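Local coordinates for protein BB0689 (Borrelia burgdorferi, PDB 4D53) that is an outer surface lipoprotein of the CAP superfamily whose precise molecular role is not established, at residues L29-D35 / N107-I113; I81-I86 / D125-F131. Residues are numbered along the deposited sequence.

Contact 1: residues L29-D35 / N107-I113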
ATOM      1  N   LEU A  29      -9.032   0.125 -16.851  1.00 23.26           N
ATOM      2  CA  LEU A  29      -9.269   1.013 -15.790  1.00 21.57           C
ATOM      3  C   LEU A  29      -8.310   2.200 -15.886  1.00 20.08           C
ATOM      4  O   LEU A  29      -7.321   2.211 -16.611  1.00 21.91           O
ATOM      5  CB  LEU A  29      -8.998   0.291 -14.440  1.00 21.71           C
ATOM      6  CG  LEU A  29      -9.933  -0.879 -14.180  1.00 23.67           C
ATOM      7  CD1 LEU A  29      -9.501  -1.702 -12.965  1.00 23.03           C
ATOM      8  CD2 LEU A  29     -11.395  -0.490 -14.033  1.00 26.20           C
ATOM      9  N   ASN A  30      -8.537   3.167 -15.050  1.00 22.52           N
ATOM     10  CA  ASN A  30      -7.662   4.366 -15.124  1.00 25.88           C
ATOM     11  C   ASN A  30      -6.242   4.158 -14.590  1.00 27.91           C
ATOM     12  O   ASN A  30      -6.004   3.409 -13.630  1.00 23.22           O
ATOM     13  CB  ASN A  30      -8.358   5.562 -14.430  1.00 23.93           C
ATOM     14  CG  ASN A  30      -8.694   5.283 -12.949  1.00 28.13           C
ATOM     15  OD1 ASN A  30      -9.481   4.390 -12.657  1.00 26.00           O
ATOM     16  ND2 ASN A  30      -8.140   6.081 -12.029  1.00 28.64           N
ATOM     17  N   HIS A  31      -5.319   4.851 -15.225  1.00 23.81           N
ATOM     18  CA  HIS A  31      -3.899   4.780 -14.882  1.00 27.48           C
ATOM     19  C   HIS A  31      -3.602   5.572 -13.623  1.00 27.34           C
ATOM     20  O   HIS A  31      -3.878   6.782 -13.514  1.00 26.68           O
ATOM     21  CB  HIS A  31      -3.052   5.275 -16.010  1.00 29.98           C
ATOM     22  CG  HIS A  31      -1.587   5.143 -15.756  1.00 32.89           C
ATOM     23  ND1 HIS A  31      -0.811   6.234 -15.435  1.00 39.36           N
ATOM     24  CD2 HIS A  31      -0.763   4.073 -15.753  1.00 39.68           C
ATOM     25  CE1 HIS A  31       0.439   5.850 -15.261  1.00 39.67           C
ATOM     26  NE2 HIS A  31       0.501   4.546 -15.468  1.00 44.10           N
ATOM     27  N   LEU A  32      -3.038   4.866 -12.655  1.00 22.24           N
ATOM     28  CA  LEU A  32      -2.636   5.471 -11.408  1.00 24.34           C
ATOM     29  C   LEU A  32      -1.191   6.011 -11.489  1.00 23.48           C
ATOM     30  O   LEU A  32      -0.291   5.328 -12.032  1.00 26.10           O
ATOM     31  CB  LEU A  32      -2.731   4.432 -10.280  1.00 24.83           C
ATOM     32  CG  LEU A  32      -4.117   3.841 -10.040  1.00 24.16           C
ATOM     33  CD1 LEU A  32      -4.023   2.700  -9.031  1.00 23.34           C
ATOM     34  CD2 LEU A  32      -5.075   4.922  -9.598  1.00 26.27           C
ATOM     35  N   GLU A  33      -0.957   7.208 -10.935  1.00 25.78           N
ATOM     36  CA  GLU A  33       0.418   7.782 -10.926  1.00 24.36           C
ATOM     37  C   GLU A  33       0.984   7.613  -9.534  1.00 23.77           C
ATOM     38  O   GLU A  33       0.277   7.810  -8.557  1.00 21.88           O
ATOM     39  CB  GLU A  33       0.344   9.284 -11.233  1.00 32.27           C
ATOM     40  CG  GLU A  33      -0.022   9.457 -12.713  1.00 39.42           C
ATOM     41  CD  GLU A  33      -0.131  10.909 -13.187  1.00 49.06           C
ATOM     42  OE1 GLU A  33       0.162  11.866 -12.408  1.00 51.83           O
ATOM     43  OE2 GLU A  33      -0.499  11.059 -14.377  1.00 58.33           O
ATOM     44  N   ILE A  34       2.220   7.238  -9.467  1.00 24.14           N
ATOM     45  CA  ILE A  34       2.899   7.080  -8.131  1.00 26.82           C
ATOM     46  C   ILE A  34       3.021   8.400  -7.447  1.00 30.83           C
ATOM     47  O   ILE A  34       3.397   9.389  -8.110  1.00 24.69           O
ATOM     48  CB  ILE A  34       4.260   6.450  -8.304  1.00 27.45           C
ATOM     49  CG1 ILE A  34       4.110   5.062  -8.906  1.00 27.45           C
ATOM     50  CG2 ILE A  34       4.963   6.335  -6.932  1.00 32.96           C
ATOM     51  CD1 ILE A  34       5.386   4.523  -9.523  1.00 29.44           C
ATOM     52  N   ASP A  35       2.674   8.486  -6.165  1.00 24.40           N
ATOM     53  CA  ASP A  35       2.637   9.765  -5.462  1.00 27.11           C
ATOM     54  C   ASP A  35       3.580   9.724  -4.256  1.00 30.23           C
ATOM     55  O   ASP A  35       3.495   8.788  -3.399  1.00 23.07           O
ATOM     56  CB  ASP A  35       1.223  10.047  -5.007  1.00 30.87           C
ATOM     57  CG  ASP A  35       1.100  11.375  -4.256  1.00 36.37           C
ATOM     58  OD1 ASP A  35       0.927  12.384  -4.934  1.00 35.89           O
ATOM     59  OD2 ASP A  35       1.145  11.411  -2.994  1.00 32.12           O
ATOM     60  N   ASN A 107     -10.266  -0.256  -8.259  1.00 21.90           N
ATOM     61  CA  ASN A 107     -11.073   0.941  -8.036  1.00 22.85           C
ATOM     62  C   ASN A 107     -10.914   1.988  -9.180  1.00 23.28           C
ATOM     63  O   ASN A 107      -9.864   2.098  -9.803  1.00 22.52           O
ATOM     64  CB  ASN A 107     -10.863   1.520  -6.675  1.00 24.73           C
ATOM     65  CG  ASN A 107      -9.694   2.452  -6.599  1.00 27.40           C
ATOM     66  OD1 ASN A 107      -8.512   2.089  -6.355  1.00 25.87           O
ATOM     67  ND2 ASN A 107      -9.996   3.687  -6.953  1.00 24.02           N
ATOM     68  N   THR A 108     -11.988   2.741  -9.404  1.00 26.51           N
ATOM     69  CA  THR A 108     -11.974   3.871 -10.371  1.00 27.67           C
ATOM     70  C   THR A 108     -12.089   5.187  -9.690  1.00 27.38           C
ATOM     71  O   THR A 108     -12.244   6.193 -10.369  1.00 29.72           O
ATOM     72  CB  THR A 108     -13.193   3.805 -11.351  1.00 26.27           C
ATOM     73  OG1 THR A 108     -14.421   3.797 -10.622  1.00 29.28           O
ATOM     74  CG2 THR A 108     -13.076   2.680 -12.174  1.00 29.60           C
ATOM     75  N   ASP A 109     -12.017   5.223  -8.362  1.00 26.04           N
ATOM     76  CA  ASP A 109     -12.224   6.399  -7.587  1.00 28.73           C
ATOM     77  C   ASP A 109     -10.941   7.214  -7.386  1.00 30.38           C
ATOM     78  O   ASP A 109     -11.035   8.283  -6.826  1.00 37.37           O
ATOM     79  CB  ASP A 109     -12.658   6.127  -6.154  1.00 36.33           C
ATOM     80  CG  ASP A 109     -13.976   5.501  -6.002  1.00 44.82           C
ATOM     81  OD1 ASP A 109     -14.754   5.419  -7.014  1.00 48.97           O
ATOM     82  OD2 ASP A 109     -14.159   5.076  -4.803  1.00 39.56           O
ATOM     83  N   THR A 110      -9.763   6.625  -7.601  1.00 26.27           N
ATOM     84  CA  THR A 110      -8.495   7.233  -7.116  1.00 24.88           C
ATOM     85  C   THR A 110      -7.643   7.430  -8.355  1.00 23.45           C
ATOM     86  O   THR A 110      -7.819   6.698  -9.317  1.00 25.36           O
ATOM     87  CB  THR A 110      -7.755   6.339  -6.061  1.00 23.59           C
ATOM     88  OG1 THR A 110      -7.501   5.064  -6.669  1.00 23.32           O
ATOM     89  CG2 THR A 110      -8.531   6.216  -4.787  1.00 27.34           C
ATOM     90  N   ASP A 111      -6.719   8.413  -8.367  1.00 23.25           N
ATOM     91  CA  ASP A 111      -5.784   8.551  -9.437  1.00 24.77           C
ATOM     92  C   ASP A 111      -4.340   8.431  -9.060  1.00 25.32           C
ATOM     93  O   ASP A 111      -3.468   8.456  -9.926  1.00 22.37           O
ATOM     94  CB  ASP A 111      -6.012   9.847 -10.283  1.00 31.76           C
ATOM     95  CG  ASP A 111      -5.927  11.116  -9.484  1.00 33.74           C
ATOM     96  OD1 ASP A 111      -5.782  11.089  -8.262  1.00 27.30           O
ATOM     97  OD2 ASP A 111      -6.035  12.182 -10.118  1.00 36.70           O
ATOM     98  N   LYS A 112      -4.069   8.296  -7.768  1.00 23.12           N
ATOM     99  CA  LYS A 112      -2.700   8.203  -7.255  1.00 21.21           C
ATOM    100  C   LYS A 112      -2.545   6.889  -6.437  1.00 21.38           C
ATOM    101  O   LYS A 112      -3.464   6.481  -5.785  1.00 22.29           O
ATOM    102  CB  LYS A 112      -2.425   9.366  -6.294  1.00 25.22           C
ATOM    103  CG  LYS A 112      -2.602  10.756  -6.934  1.00 23.98           C
ATOM    104  CD  LYS A 112      -1.706  11.010  -8.110  1.00 26.09           C
ATOM    105  CE  LYS A 112      -2.029  12.359  -8.792  1.00 33.32           C
ATOM    106  NZ  LYS A 112      -0.940  12.555  -9.759  1.00 34.87           N
ATOM    107  N   ILE A 113      -1.338   6.349  -6.447  1.00 20.47           N
ATOM    108  CA  ILE A 113      -0.951   5.182  -5.662  1.00 22.77           C
ATOM    109  C   ILE A 113       0.412   5.449  -5.004  1.00 25.47           C
ATOM    110  O   ILE A 113       1.312   6.130  -5.573  1.00 23.42           O
ATOM    111  CB  ILE A 113      -0.870   3.916  -6.545  1.00 21.18           C
ATOM    112  CG1 ILE A 113      -0.763   2.631  -5.746  1.00 21.11           C
ATOM    113  CG2 ILE A 113       0.224   3.980  -7.587  1.00 20.97           C
ATOM    114  CD1 ILE A 113      -0.809   1.377  -6.591  1.00 23.40           C
TER
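In the alpha-beta-alpha sandwich of the CAP domain, the short edge strand 33-34 pairs in parallel with the start of strand 112-119, and the loops leading into both strands lie side by side. The backbone ladder runs from Glu33 N to Asp111 O (3.0 Å), through Ile113 N to Glu33 O (3.0 Å), to Asp35 N and Ile113 O (2.8 Å). Asp111 and Lys112 both face Gly132 of the next strand, a classic beta bulge.

Side chains extend the pairing beyond the strands. Asn30, in the p rotamer, turns its amide across the gap, and ND2 donates to Thr110 O at 2.8 Å, doing for the loop what a backbone NH does within a sheet. Leu32 (m, t) carries its branched end toward 107-113, CD2 lying 3.3 Å from Thr110 O, while its CB packs 4.0 Å from Ile113 CG2; an aliphatic residue suits this buried place between Ile113 and Phe131, and Arg24 of helix 10-26 also touches it. Ile113, beta-branched as befits a strand, sits on the same face as Ile34, and Tyr17 of helix 10-26 touches both.

On the other face the pair Glu33 and Lys112 is polar and near solvent. Lys112 bends through two m torsions and then runs straight, its CB 3.9 Å from Asp35 CB. Asp35, with chi1 at 180°, is the N-cap of helix 36-52: its OD2 accepts from Leu38 N, while OD1 pairs with Arg134. Glu33, extended at chi2, reaches across to its bridge partner, OE1 lying 3.0 Å from Lys112 NZ, a salt bridge whose hydrogen bond is weak.

Contact 2: residues I81-I86 / D125-F131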
ATOM      1  N   ILE A  81      -4.563  -1.117   1.401  1.00 18.33           N
ATOM      2  CA  ILE A  81      -4.461  -2.551   1.489  1.00 17.25           C
ATOM      3  C   ILE A  81      -3.144  -2.948   2.174  1.00 19.77           C
ATOM      4  O   ILE A  81      -2.110  -2.322   1.889  1.00 20.29           O
ATOM      5  CB  ILE A  81      -4.609  -3.267   0.114  1.00 19.21           C
ATOM      6  CG1 ILE A  81      -3.605  -2.767  -0.890  1.00 18.04           C
ATOM      7  CG2 ILE A  81      -6.048  -3.007  -0.514  1.00 20.51           C
ATOM      8  CD1 ILE A  81      -3.566  -3.396  -2.293  1.00 19.47           C
ATOM      9  N   LEU A  82      -3.201  -4.026   2.972  1.00 16.90           N
ATOM     10  CA  LEU A  82      -2.087  -4.563   3.665  1.00 17.76           C
ATOM     11  C   LEU A  82      -1.856  -5.964   3.316  1.00 18.76           C
ATOM     12  O   LEU A  82      -2.809  -6.689   2.966  1.00 17.34           O
ATOM     13  CB  LEU A  82      -2.355  -4.425   5.187  1.00 17.60           C
ATOM     14  CG  LEU A  82      -2.857  -3.077   5.676  1.00 19.68           C
ATOM     15  CD1 LEU A  82      -3.281  -3.128   7.120  1.00 20.64           C
ATOM     16  CD2 LEU A  82      -1.741  -2.009   5.543  1.00 19.62           C
ATOM     17  N   ALA A  83      -0.641  -6.451   3.512  1.00 15.64           N
ATOM     18  CA  ALA A  83      -0.285  -7.842   3.437  1.00 16.84           C
ATOM     19  C   ALA A  83       0.910  -8.136   4.321  1.00 20.07           C
ATOM     20  O   ALA A  83       1.750  -7.273   4.512  1.00 17.20           O
ATOM     21  CB  ALA A  83       0.005  -8.321   2.031  1.00 17.91           C
ATOM     22  N   SER A  84       0.955  -9.327   4.855  1.00 17.10           N
ATOM     23  CA  SER A  84       2.112  -9.771   5.629  1.00 21.87           C
ATOM     24  C   SER A  84       2.444 -11.212   5.426  1.00 20.60           C
ATOM     25  O   SER A  84       1.573 -12.090   5.330  1.00 19.43           O
ATOM     26  CB  SER A  84       1.785  -9.544   7.098  1.00 23.92           C
ATOM     27  OG  SER A  84       2.789  -9.935   7.938  1.00 25.49           O
ATOM     28  N   GLY A  85       3.745 -11.498   5.387  1.00 21.39           N
ATOM     29  CA  GLY A  85       4.224 -12.811   5.194  1.00 19.63           C
ATOM     30  C   GLY A  85       3.926 -13.418   3.830  1.00 25.97           C
ATOM     31  O   GLY A  85       3.826 -14.643   3.706  1.00 25.18           O
ATOM     32  N   ILE A  86       3.711 -12.595   2.801  1.00 21.17           N
ATOM     33  CA  ILE A  86       3.385 -13.092   1.460  1.00 19.72           C
ATOM     34  C   ILE A  86       4.492 -12.652   0.474  1.00 17.22           C
ATOM     35  O   ILE A  86       4.785 -11.477   0.421  1.00 19.37           O
ATOM     36  CB  ILE A  86       1.925 -12.666   1.016  1.00 20.53           C
ATOM     37  CG1 ILE A  86       0.868 -13.164   2.015  1.00 19.65           C
ATOM     38  CG2 ILE A  86       1.605 -13.232  -0.354  1.00 18.81           C
ATOM     39  CD1 ILE A  86      -0.493 -12.606   1.836  1.00 21.69           C
ATOM     40  N   ASP A 125       7.852  -9.044   6.962  1.00 18.14           N
ATOM     41  CA  ASP A 125       7.579  -8.808   5.526  1.00 17.54           C
ATOM     42  C   ASP A 125       6.193  -8.237   5.369  1.00 19.07           C
ATOM     43  O   ASP A 125       5.183  -9.035   5.353  1.00 20.43           O
ATOM     44  CB  ASP A 125       7.700 -10.097   4.761  1.00 21.50           C
ATOM     45  CG  ASP A 125       7.564  -9.927   3.230  1.00 22.82           C
ATOM     46  OD1 ASP A 125       7.199  -8.837   2.680  1.00 25.15           O
ATOM     47  OD2 ASP A 125       7.815 -10.928   2.493  1.00 26.95           O
ATOM     48  N   ILE A 126       6.102  -6.924   5.193  1.00 18.37           N
ATOM     49  CA  ILE A 126       4.812  -6.236   5.222  1.00 17.48           C
ATOM     50  C   ILE A 126       4.679  -5.352   4.005  1.00 18.97           C
ATOM     51  O   ILE A 126       5.587  -4.522   3.735  1.00 19.03           O
ATOM     52  CB  ILE A 126       4.647  -5.391   6.473  1.00 16.47           C
ATOM     53  CG1 ILE A 126       4.613  -6.315   7.741  1.00 18.04           C
ATOM     54  CG2 ILE A 126       3.376  -4.562   6.434  1.00 18.96           C
ATOM     55  CD1 ILE A 126       4.565  -5.551   9.051  1.00 20.94           C
ATOM     56  N   PHE A 127       3.716  -5.426   3.187  1.00 17.74           N
ATOM     57  CA  PHE A 127       3.151  -4.450   2.222  1.00 17.36           C
ATOM     58  C   PHE A 127       2.094  -3.561   2.805  1.00 18.25           C
ATOM     59  O   PHE A 127       1.111  -4.019   3.494  1.00 17.64           O
ATOM     60  CB  PHE A 127       2.579  -5.191   1.013  1.00 20.00           C
ATOM     61  CG  PHE A 127       3.612  -5.934   0.214  1.00 20.00           C
ATOM     62  CD1 PHE A 127       4.374  -5.281  -0.740  1.00 20.00           C
ATOM     63  CD2 PHE A 127       3.821  -7.288   0.418  1.00 20.00           C
ATOM     64  CE1 PHE A 127       5.325  -5.964  -1.473  1.00 20.00           C
ATOM     65  CE2 PHE A 127       4.769  -7.975  -0.314  1.00 20.00           C
ATOM     66  CZ  PHE A 127       5.524  -7.313  -1.261  1.00 20.00           C
ATOM     67  N   VAL A 128       2.376  -2.259   2.530  1.00 18.29           N
ATOM     68  CA  VAL A 128       1.312  -1.261   2.677  1.00 17.62           C
ATOM     69  C   VAL A 128       1.113  -0.547   1.350  1.00 20.40           C
ATOM     70  O   VAL A 128       2.079   0.104   0.863  1.00 19.35           O
ATOM     71  CB  VAL A 128       1.583  -0.221   3.796  1.00 16.53           C
ATOM     72  CG1 VAL A 128       0.494   0.866   3.868  1.00 18.55           C
ATOM     73  CG2 VAL A 128       1.819  -0.882   5.179  1.00 19.33           C
ATOM     74  N   VAL A 129      -0.116  -0.579   0.794  1.00 16.49           N
ATOM     75  CA  VAL A 129      -0.385   0.115  -0.498  1.00 19.60           C
ATOM     76  C   VAL A 129      -1.571   1.015  -0.337  1.00 18.48           C
ATOM     77  O   VAL A 129      -2.610   0.597   0.118  1.00 20.32           O
ATOM     78  CB  VAL A 129      -0.464  -0.828  -1.707  1.00 19.46           C
ATOM     79  CG1 VAL A 129      -0.744  -0.050  -3.012  1.00 23.98           C
ATOM     80  CG2 VAL A 129       0.742  -1.752  -1.789  1.00 23.00           C
ATOM     81  N   LEU A 130      -1.394   2.302  -0.645  1.00 17.88           N
ATOM     82  CA  LEU A 130      -2.392   3.316  -0.526  1.00 18.83           C
ATOM     83  C   LEU A 130      -2.804   3.841  -1.922  1.00 19.89           C
ATOM     84  O   LEU A 130      -1.976   3.932  -2.814  1.00 19.17           O
ATOM     85  CB  LEU A 130      -1.838   4.524   0.251  1.00 22.27           C
ATOM     86  CG  LEU A 130      -1.297   4.218   1.682  1.00 24.42           C
ATOM     87  CD1 LEU A 130      -0.655   5.431   2.435  1.00 24.69           C
ATOM     88  CD2 LEU A 130      -2.428   3.685   2.525  1.00 26.61           C
ATOM     89  N   PHE A 131      -4.070   4.197  -1.997  1.00 20.05           N
ATOM     90  CA  PHE A 131      -4.689   4.768  -3.170  1.00 21.37           C
ATOM     91  C   PHE A 131      -5.371   6.050  -2.743  1.00 23.03           C
ATOM     92  O   PHE A 131      -5.964   6.156  -1.623  1.00 24.74           O
ATOM     93  CB  PHE A 131      -5.757   3.832  -3.788  1.00 20.52           C
ATOM     94  CG  PHE A 131      -5.262   2.465  -4.161  1.00 19.98           C
ATOM     95  CD1 PHE A 131      -5.097   1.503  -3.195  1.00 22.09           C
ATOM     96  CD2 PHE A 131      -4.977   2.141  -5.451  1.00 21.85           C
ATOM     97  CE1 PHE A 131      -4.586   0.266  -3.518  1.00 21.25           C
ATOM     98  CE2 PHE A 131      -4.526   0.900  -5.810  1.00 25.53           C
ATOM     99  CZ  PHE A 131      -4.285  -0.056  -4.830  1.00 22.60           C
TER
HETATM  100  O   HOH W   1       5.639  -9.954   8.555  1.00 23.69           O
HETATM  101  O   HOH W   2       4.069  -9.694   2.602  1.00 18.54           O
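Within 81-86, Ile81 comes first, in an antiparallel pairing of the central sheet of the CAP domain, with a pair of hydrogen bonds: its N to Val129 O and its O to Val129 N, both 2.9 Å. Its side chain lies against Val129 and meets the Phe131 ring at the edge, Ile81 CD1 to Phe131 CE1 4.0 Å. Leu82 turns to the opposite face, where CD2 packs 3.8 Å from Val128 CG2. Ala83 N bonds to Phe127 O at 3.0 Å, with a weak return; its small methyl, 4.2 Å from Phe127 CB, lets Trp95 of helix 91-96 pack against it. Ser84, the last strand residue, holds through its OG a water that also accepts from Asp125 N. Gly85, at positive phi, turns the chain while its N still reaches Asp125 O (2.9 Å), and Ile86 N donates to a second water, which in turn donates to Asp125 O. Helix 91-96 covers the face of Ile81 and Ala83, helix 36-52 packs on Val128 opposite, and strand 112-119 flanks the far side of strand 125-134.

From the N terminus, helix 10-26 leads into 29-35, whose partner 107-113 comes only after helices 36-52 and 64-69, strand 75-84 and helices 91-96 and 99-105; contact 1 closes that long loop. Segment 81-86 lies within it, but its partner 125-131 follows beyond 107-113, so the loop of contact 2 crosses that of contact 1. Together they place both outermost strands, 33-34 and 75-84, against the consecutive central strands 112-119 and 125-134, giving the order 33-34, 112-119, 125-134, 75-84 across the sheet. Their centres are about 17 Å apart, yet they touch: Phe131 packs on Leu32 and Thr110, with Leu32 CD1 3.7 Å from Phe131 CE2.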